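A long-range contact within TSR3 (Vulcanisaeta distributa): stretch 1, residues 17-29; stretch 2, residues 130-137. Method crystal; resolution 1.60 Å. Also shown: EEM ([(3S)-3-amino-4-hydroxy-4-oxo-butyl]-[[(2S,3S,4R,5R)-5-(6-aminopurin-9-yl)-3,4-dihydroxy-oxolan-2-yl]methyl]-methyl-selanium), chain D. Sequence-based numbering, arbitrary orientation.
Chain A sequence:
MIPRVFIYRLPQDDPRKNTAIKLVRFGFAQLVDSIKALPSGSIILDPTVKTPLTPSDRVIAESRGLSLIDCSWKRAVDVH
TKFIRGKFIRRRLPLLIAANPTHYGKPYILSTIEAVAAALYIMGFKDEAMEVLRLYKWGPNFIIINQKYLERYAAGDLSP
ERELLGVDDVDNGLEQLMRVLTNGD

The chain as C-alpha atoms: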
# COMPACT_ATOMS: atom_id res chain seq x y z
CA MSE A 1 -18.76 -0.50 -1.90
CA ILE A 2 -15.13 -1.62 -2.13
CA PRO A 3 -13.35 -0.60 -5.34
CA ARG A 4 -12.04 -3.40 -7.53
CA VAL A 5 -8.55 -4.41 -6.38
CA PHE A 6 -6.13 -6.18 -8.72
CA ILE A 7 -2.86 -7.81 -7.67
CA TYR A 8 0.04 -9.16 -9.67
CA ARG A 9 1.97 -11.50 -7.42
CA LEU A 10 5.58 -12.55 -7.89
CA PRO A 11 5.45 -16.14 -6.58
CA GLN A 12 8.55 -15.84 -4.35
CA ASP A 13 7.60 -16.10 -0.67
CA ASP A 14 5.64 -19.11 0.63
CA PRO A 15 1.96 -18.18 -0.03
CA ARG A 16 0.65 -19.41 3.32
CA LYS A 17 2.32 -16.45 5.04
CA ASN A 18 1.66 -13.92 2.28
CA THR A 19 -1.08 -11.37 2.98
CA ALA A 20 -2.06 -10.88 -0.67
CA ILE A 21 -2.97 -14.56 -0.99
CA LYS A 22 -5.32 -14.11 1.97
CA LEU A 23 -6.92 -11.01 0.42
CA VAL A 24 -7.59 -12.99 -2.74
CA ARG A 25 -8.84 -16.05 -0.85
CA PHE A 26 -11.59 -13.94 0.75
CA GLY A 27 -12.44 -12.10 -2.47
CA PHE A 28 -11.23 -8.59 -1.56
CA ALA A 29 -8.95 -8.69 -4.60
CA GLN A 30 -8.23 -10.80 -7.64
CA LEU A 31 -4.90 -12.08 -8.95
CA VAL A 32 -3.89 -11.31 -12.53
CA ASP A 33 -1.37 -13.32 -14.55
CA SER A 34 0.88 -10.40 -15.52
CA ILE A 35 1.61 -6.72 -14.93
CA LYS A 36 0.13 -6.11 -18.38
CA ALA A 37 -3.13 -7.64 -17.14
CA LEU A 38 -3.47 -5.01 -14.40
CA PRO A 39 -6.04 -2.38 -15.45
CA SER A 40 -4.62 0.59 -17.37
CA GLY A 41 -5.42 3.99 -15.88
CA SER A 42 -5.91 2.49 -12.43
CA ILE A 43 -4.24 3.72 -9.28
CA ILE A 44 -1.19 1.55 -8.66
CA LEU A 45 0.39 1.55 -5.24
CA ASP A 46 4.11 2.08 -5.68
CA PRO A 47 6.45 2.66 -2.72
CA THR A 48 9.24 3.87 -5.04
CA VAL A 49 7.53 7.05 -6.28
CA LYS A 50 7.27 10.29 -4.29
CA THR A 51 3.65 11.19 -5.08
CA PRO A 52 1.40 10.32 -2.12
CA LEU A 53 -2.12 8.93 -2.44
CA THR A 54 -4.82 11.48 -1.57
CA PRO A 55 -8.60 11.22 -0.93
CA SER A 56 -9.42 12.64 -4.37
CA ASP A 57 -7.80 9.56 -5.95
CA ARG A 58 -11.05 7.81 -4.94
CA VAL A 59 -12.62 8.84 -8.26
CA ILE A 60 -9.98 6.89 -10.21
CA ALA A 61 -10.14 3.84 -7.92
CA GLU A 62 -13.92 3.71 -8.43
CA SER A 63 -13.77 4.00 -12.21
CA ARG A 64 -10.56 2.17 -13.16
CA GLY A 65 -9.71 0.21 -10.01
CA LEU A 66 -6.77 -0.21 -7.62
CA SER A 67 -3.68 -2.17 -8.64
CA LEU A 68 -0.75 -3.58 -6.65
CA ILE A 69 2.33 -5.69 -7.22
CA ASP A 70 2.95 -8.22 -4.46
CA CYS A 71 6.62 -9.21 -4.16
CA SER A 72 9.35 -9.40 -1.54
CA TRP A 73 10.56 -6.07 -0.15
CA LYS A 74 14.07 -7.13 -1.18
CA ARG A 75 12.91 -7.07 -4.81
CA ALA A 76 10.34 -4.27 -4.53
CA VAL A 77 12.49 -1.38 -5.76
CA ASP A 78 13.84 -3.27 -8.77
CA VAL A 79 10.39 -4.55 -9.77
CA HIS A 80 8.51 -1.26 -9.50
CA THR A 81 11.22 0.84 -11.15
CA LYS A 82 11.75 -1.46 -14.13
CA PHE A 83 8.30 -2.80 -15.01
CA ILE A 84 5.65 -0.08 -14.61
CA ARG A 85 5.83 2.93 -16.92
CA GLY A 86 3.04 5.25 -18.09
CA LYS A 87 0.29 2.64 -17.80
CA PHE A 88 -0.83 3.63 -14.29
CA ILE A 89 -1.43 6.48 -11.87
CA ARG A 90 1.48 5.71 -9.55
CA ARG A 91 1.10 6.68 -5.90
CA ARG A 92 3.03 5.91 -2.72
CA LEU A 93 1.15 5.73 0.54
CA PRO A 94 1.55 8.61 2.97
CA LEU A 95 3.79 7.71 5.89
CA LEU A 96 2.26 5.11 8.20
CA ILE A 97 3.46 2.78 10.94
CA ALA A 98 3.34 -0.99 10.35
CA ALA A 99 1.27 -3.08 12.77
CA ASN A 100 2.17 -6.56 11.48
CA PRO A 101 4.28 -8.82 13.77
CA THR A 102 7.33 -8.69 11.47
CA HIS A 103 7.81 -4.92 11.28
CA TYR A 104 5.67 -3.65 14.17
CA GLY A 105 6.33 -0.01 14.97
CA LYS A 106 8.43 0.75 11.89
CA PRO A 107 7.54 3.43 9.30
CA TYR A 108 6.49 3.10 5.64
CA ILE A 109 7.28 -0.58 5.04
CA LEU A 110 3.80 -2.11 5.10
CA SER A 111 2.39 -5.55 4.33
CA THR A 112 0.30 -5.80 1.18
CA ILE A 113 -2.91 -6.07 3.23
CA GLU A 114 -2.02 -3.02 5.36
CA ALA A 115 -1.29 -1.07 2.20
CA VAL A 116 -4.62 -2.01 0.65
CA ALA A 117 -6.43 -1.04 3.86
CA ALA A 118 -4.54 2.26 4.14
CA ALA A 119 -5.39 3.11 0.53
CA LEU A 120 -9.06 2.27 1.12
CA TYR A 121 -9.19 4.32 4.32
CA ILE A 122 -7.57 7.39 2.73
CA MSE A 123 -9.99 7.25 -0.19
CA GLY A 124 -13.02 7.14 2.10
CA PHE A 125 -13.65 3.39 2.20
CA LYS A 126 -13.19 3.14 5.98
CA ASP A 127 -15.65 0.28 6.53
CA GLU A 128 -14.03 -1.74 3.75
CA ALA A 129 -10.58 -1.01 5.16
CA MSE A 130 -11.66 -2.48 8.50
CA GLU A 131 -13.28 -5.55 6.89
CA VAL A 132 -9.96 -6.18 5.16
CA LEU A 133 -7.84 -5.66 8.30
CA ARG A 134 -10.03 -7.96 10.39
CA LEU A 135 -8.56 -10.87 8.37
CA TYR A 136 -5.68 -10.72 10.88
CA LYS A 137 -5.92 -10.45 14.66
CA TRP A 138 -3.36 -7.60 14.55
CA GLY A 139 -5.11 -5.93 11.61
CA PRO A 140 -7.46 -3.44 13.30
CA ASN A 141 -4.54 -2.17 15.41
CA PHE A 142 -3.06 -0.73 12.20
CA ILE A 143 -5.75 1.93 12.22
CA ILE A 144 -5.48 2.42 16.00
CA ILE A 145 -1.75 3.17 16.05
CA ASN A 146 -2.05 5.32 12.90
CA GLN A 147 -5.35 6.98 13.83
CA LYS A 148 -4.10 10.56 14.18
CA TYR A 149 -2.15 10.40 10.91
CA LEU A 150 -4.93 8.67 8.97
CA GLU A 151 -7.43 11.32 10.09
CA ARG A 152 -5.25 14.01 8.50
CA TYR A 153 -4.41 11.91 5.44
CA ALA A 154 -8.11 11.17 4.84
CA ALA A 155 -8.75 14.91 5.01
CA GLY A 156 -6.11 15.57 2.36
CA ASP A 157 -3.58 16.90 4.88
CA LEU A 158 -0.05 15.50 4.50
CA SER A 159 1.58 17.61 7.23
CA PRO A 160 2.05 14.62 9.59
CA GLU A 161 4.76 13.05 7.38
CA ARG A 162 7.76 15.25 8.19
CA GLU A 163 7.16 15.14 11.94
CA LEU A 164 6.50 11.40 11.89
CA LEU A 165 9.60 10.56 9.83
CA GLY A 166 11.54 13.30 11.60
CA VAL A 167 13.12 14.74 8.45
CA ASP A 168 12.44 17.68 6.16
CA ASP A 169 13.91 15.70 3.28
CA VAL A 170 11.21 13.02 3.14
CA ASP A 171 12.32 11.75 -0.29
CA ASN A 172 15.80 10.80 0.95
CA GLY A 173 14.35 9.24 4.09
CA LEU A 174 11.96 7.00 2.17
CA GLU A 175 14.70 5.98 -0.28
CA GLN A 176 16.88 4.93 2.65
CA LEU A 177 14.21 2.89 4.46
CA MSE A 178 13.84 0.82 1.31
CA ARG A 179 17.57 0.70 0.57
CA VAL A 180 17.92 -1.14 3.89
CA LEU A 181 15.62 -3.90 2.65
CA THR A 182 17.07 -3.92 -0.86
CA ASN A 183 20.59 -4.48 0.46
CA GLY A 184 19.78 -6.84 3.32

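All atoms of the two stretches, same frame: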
# COMPACT_ATOMS: atom_id res chain seq x y z
N LYS A 17 1.98 -17.54 4.13
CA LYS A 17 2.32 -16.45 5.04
C LYS A 17 2.22 -15.10 4.34
O LYS A 17 2.50 -14.06 4.93
CB LYS A 17 3.73 -16.66 5.60
CG LYS A 17 3.87 -17.90 6.47
CD LYS A 17 5.26 -18.02 7.07
CE LYS A 17 5.32 -19.12 8.11
NZ LYS A 17 6.70 -19.33 8.63
N ASN A 18 1.81 -15.13 3.08
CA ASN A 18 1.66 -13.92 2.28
C ASN A 18 0.27 -13.31 2.46
O ASN A 18 -0.73 -14.02 2.44
CB ASN A 18 1.92 -14.26 0.81
CG ASN A 18 1.65 -13.10 -0.11
OD1 ASN A 18 0.55 -12.96 -0.64
ND2 ASN A 18 2.66 -12.26 -0.31
N THR A 19 0.20 -11.99 2.65
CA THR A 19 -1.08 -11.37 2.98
C THR A 19 -1.94 -11.12 1.74
O THR A 19 -3.17 -11.01 1.85
CB THR A 19 -0.90 -10.03 3.75
OG1 THR A 19 -0.33 -9.03 2.89
CG2 THR A 19 -0.02 -10.22 4.97
N ALA A 20 -1.32 -11.06 0.57
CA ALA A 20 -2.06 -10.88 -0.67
C ALA A 20 -2.87 -12.12 -1.00
O ALA A 20 -4.02 -12.03 -1.45
CB ALA A 20 -1.12 -10.53 -1.82
N ILE A 21 -2.28 -13.29 -0.79
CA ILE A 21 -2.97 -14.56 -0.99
C ILE A 21 -4.24 -14.62 -0.15
O ILE A 21 -5.29 -15.09 -0.61
CB ILE A 21 -2.05 -15.76 -0.65
CG1 ILE A 21 -0.95 -15.90 -1.70
CG2 ILE A 21 -2.85 -17.05 -0.56
CD1 ILE A 21 -1.46 -16.13 -3.11
N LYS A 22 -4.16 -14.11 1.08
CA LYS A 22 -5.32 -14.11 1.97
C LYS A 22 -6.40 -13.13 1.50
O LYS A 22 -7.58 -13.45 1.56
CB LYS A 22 -4.88 -13.78 3.40
CG LYS A 22 -5.82 -14.34 4.46
CD LYS A 22 -5.23 -14.20 5.84
CE LYS A 22 -6.11 -14.86 6.88
NZ LYS A 22 -5.55 -14.74 8.26
N LEU A 23 -5.99 -11.95 1.05
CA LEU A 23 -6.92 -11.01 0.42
C LEU A 23 -7.71 -11.65 -0.71
O LEU A 23 -8.93 -11.51 -0.80
CB LEU A 23 -6.17 -9.79 -0.14
CG LEU A 23 -5.82 -8.65 0.81
CD1 LEU A 23 -4.92 -7.65 0.09
CD2 LEU A 23 -7.10 -7.99 1.30
N VAL A 24 -6.99 -12.36 -1.57
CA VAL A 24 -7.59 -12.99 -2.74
C VAL A 24 -8.51 -14.13 -2.32
O VAL A 24 -9.61 -14.29 -2.86
CB VAL A 24 -6.50 -13.51 -3.70
CG1 VAL A 24 -7.12 -14.31 -4.84
CG2 VAL A 24 -5.67 -12.34 -4.23
N ARG A 25 -8.07 -14.91 -1.34
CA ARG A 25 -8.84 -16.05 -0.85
C ARG A 25 -10.22 -15.63 -0.35
O ARG A 25 -11.19 -16.37 -0.49
CB ARG A 25 -8.07 -16.77 0.27
CG ARG A 25 -8.66 -18.12 0.66
CD ARG A 25 -7.63 -19.01 1.34
NE ARG A 25 -7.12 -18.45 2.59
CZ ARG A 25 -7.72 -18.57 3.77
NH1 ARG A 25 -8.87 -19.23 3.86
NH2 ARG A 25 -7.19 -18.02 4.85
N PHE A 26 -10.31 -14.43 0.22
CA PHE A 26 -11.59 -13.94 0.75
C PHE A 26 -12.31 -13.01 -0.22
O PHE A 26 -13.35 -12.45 0.11
CB PHE A 26 -11.38 -13.24 2.09
CG PHE A 26 -11.23 -14.19 3.25
CD1 PHE A 26 -12.35 -14.66 3.93
CD2 PHE A 26 -9.98 -14.63 3.64
CE1 PHE A 26 -12.21 -15.55 4.98
CE2 PHE A 26 -9.84 -15.52 4.69
CZ PHE A 26 -10.96 -15.98 5.36
N GLY A 27 -11.76 -12.85 -1.42
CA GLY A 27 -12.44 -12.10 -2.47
C GLY A 27 -12.36 -10.58 -2.41
O GLY A 27 -13.12 -9.90 -3.09
N PHE A 28 -11.45 -10.04 -1.60
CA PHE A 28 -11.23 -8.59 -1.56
C PHE A 28 -10.46 -8.10 -2.78
O PHE A 28 -10.49 -6.92 -3.12
CB PHE A 28 -10.46 -8.19 -0.30
CG PHE A 28 -11.28 -8.26 0.96
CD1 PHE A 28 -12.31 -7.36 1.18
CD2 PHE A 28 -10.99 -9.20 1.94
CE1 PHE A 28 -13.05 -7.41 2.35
CE2 PHE A 28 -11.72 -9.26 3.11
CZ PHE A 28 -12.75 -8.36 3.32
N ALA A 29 -9.76 -9.02 -3.43
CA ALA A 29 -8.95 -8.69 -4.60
C ALA A 29 -8.86 -9.90 -5.50
O ALA A 29 -9.17 -11.02 -5.08
CB ALA A 29 -7.57 -8.22 -4.18
N MSE A 130 -11.57 -1.71 7.26
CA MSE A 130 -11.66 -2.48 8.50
C MSE A 130 -12.01 -3.95 8.23
O MSE A 130 -11.48 -4.85 8.88
CB MSE A 130 -12.69 -1.86 9.45
CG MSE A 130 -12.80 -2.60 10.79
SE MSE A 130 -11.10 -2.51 11.75
CE MSE A 130 -11.09 -0.60 12.12
N GLU A 131 -12.92 -4.19 7.28
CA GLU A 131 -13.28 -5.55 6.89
C GLU A 131 -12.05 -6.32 6.40
O GLU A 131 -11.88 -7.50 6.69
CB GLU A 131 -14.36 -5.53 5.81
CG GLU A 131 -15.70 -5.02 6.28
CD GLU A 131 -16.64 -4.68 5.15
OE1 GLU A 131 -16.26 -4.87 3.97
OE2 GLU A 131 -17.76 -4.22 5.43
N VAL A 132 -11.21 -5.62 5.65
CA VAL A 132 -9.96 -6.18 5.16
C VAL A 132 -8.98 -6.48 6.31
O VAL A 132 -8.44 -7.58 6.40
CB VAL A 132 -9.29 -5.21 4.15
CG1 VAL A 132 -7.82 -5.49 4.01
CG2 VAL A 132 -9.99 -5.28 2.79
N LEU A 133 -8.79 -5.51 7.20
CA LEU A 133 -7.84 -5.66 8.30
C LEU A 133 -8.25 -6.75 9.29
O LEU A 133 -7.39 -7.39 9.91
CB LEU A 133 -7.67 -4.33 9.04
CG LEU A 133 -6.89 -3.27 8.27
CD1 LEU A 133 -7.00 -1.92 8.97
CD2 LEU A 133 -5.43 -3.68 8.10
N ARG A 134 -9.54 -6.97 9.44
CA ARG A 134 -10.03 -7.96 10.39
C ARG A 134 -9.65 -9.39 9.99
O ARG A 134 -9.83 -10.32 10.76
CB ARG A 134 -11.55 -7.81 10.57
CG ARG A 134 -11.92 -6.62 11.45
CD ARG A 134 -13.43 -6.44 11.59
NE ARG A 134 -14.05 -7.58 12.25
CZ ARG A 134 -15.37 -7.71 12.43
NH1 ARG A 134 -16.19 -6.76 12.02
NH2 ARG A 134 -15.85 -8.78 13.04
N LEU A 135 -9.09 -9.57 8.79
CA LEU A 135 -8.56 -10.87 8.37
C LEU A 135 -7.36 -11.32 9.21
O LEU A 135 -6.99 -12.49 9.18
CB LEU A 135 -8.17 -10.84 6.89
CG LEU A 135 -9.32 -10.76 5.88
CD1 LEU A 135 -8.77 -10.80 4.46
CD2 LEU A 135 -10.32 -11.88 6.12
N TYR A 136 -6.76 -10.38 9.94
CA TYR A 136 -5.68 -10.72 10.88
C TYR A 136 -6.03 -10.20 12.28
O TYR A 136 -6.71 -9.18 12.41
CB TYR A 136 -4.34 -10.14 10.41
CG TYR A 136 -3.77 -10.84 9.20
CD1 TYR A 136 -3.01 -12.00 9.33
CD2 TYR A 136 -4.01 -10.35 7.92
CE1 TYR A 136 -2.50 -12.66 8.21
CE2 TYR A 136 -3.50 -11.00 6.80
CZ TYR A 136 -2.75 -12.15 6.95
OH TYR A 136 -2.25 -12.79 5.84
N LYS A 137 -5.59 -10.89 13.31
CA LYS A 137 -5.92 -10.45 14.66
C LYS A 137 -5.27 -9.10 14.95
O LYS A 137 -5.83 -8.28 15.68
CB LYS A 137 -5.50 -11.49 15.71
CG LYS A 137 -4.01 -11.67 15.91
CD LYS A 137 -3.75 -12.51 17.15
CE LYS A 137 -2.34 -13.06 17.20
NZ LYS A 137 -2.17 -14.00 18.35
C2 EEM D . 2.92 2.17 -1.43
N3 EEM D . 2.66 0.90 -1.49
C4 EEM D . 2.98 0.10 -0.49
C1' EEM D . 2.15 -2.19 -1.13
C2' EEM D . 3.04 -2.32 -2.40
C3' EEM D . 3.87 -3.38 -2.06
C4' EEM D . 3.20 -4.27 -1.31
C5' EEM D . 3.99 -4.88 -0.22
O EEM D . 2.14 -8.73 2.73
C EEM D . 3.05 -9.50 2.58
OXT EEM D . 2.85 -10.70 2.63
CA EEM D . 4.45 -9.00 2.30
N EEM D . 5.35 -10.11 2.37
CB EEM D . 4.40 -8.38 0.90
CG EEM D . 5.59 -7.52 0.56
SE EEM D . 5.15 -6.28 -0.93
CE EEM D . 6.75 -5.36 -1.53
O4' EEM D . 2.16 -3.32 -0.55
O3' EEM D . 4.58 -3.93 -3.24
O2' EEM D . 2.10 -2.76 -3.38
N9 EEM D . 2.85 -1.21 -0.25
C8 EEM D . 3.37 -1.43 0.94
N7 EEM D . 3.84 -0.32 1.47
C5 EEM D . 3.60 0.68 0.60
N1 EEM D . 3.52 2.77 -0.42
C6 EEM D . 3.88 2.07 0.62
N6 EEM D . 4.54 2.68 1.71

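Residues 17-29 and 130-137, at least 103 positions apart in sequence wherever they touch, bury 499 Å² between them, counting both sides. The first stretch carries a short helix, residues 19-25. Asn18 caps its start, with Ile21 N donating to Asn18 OD1 at 2.9 Å. At its other end Gly27 adopts a positive phi in a Schellman motif, in which Gly27 N bonds to Val24 O (3.0 Å) and Phe28 N to Leu23 O (3.0 Å). The second stretch enters as the last part of a helix and continues into a type I turn from Leu133 to Tyr136. The backbones stay well separated: the CA atoms of Phe28 and Val132 lie 7.3 Å apart, those of Lys22 and Leu135 7.9 Å, and those of Thr19 and Tyr136 9.2 Å. The first stretch therefore ascends as the second descends, and side chains fill the gap.

Apolar packing centres on Leu135, which has the largest area covered by the opposing stretch. Its side chain lies against both phenylalanines: Leu135 CD1 is 3.6 Å from Phe28 CE2, and Leu135 CD2 sits over a face of Phe26, 3.8 Å from the ring centroid and 13° off the normal, a CH-pi contact. Val132 makes a similar pairing with Phe28, its CG2 lying over the ring face 3.7 Å from the centroid. The other methyl of Val132, CG1, reaches Leu23 CD2 at 3.8 Å, so this branched side chain fits between a leucine and an aromatic ring.

The polar part of the contact depends on Lys22. With all four chi angles in t, its side chain extends far enough for NZ to donate a hydrogen bond to Leu135 O at 2.8 Å, the single hydrogen bond between the stretches. The same ammonium group lies over the face of Tyr136, with Lys22 NZ 4.0 Å from the ring centroid and 22° off the normal. This cation-pi geometry lets the charge meet both a carbonyl oxygen and the electron-rich ring. The aliphatic part of the lysine also packs against the tyrosine, Lys22 CD lying 3.3 Å from Tyr136 OH.

That hydroxyl also abuts the start of the helix, 3.4 Å from Tyr136 OH to Thr19 CA and 3.5 Å to Thr19 CG2. Thr19 thereby links the contact to the ligand: Thr19 N donates to EEM OXT at 2.9 Å, and Thr19 OG1 makes a very short 2.5 Å hydrogen bond to EEM O.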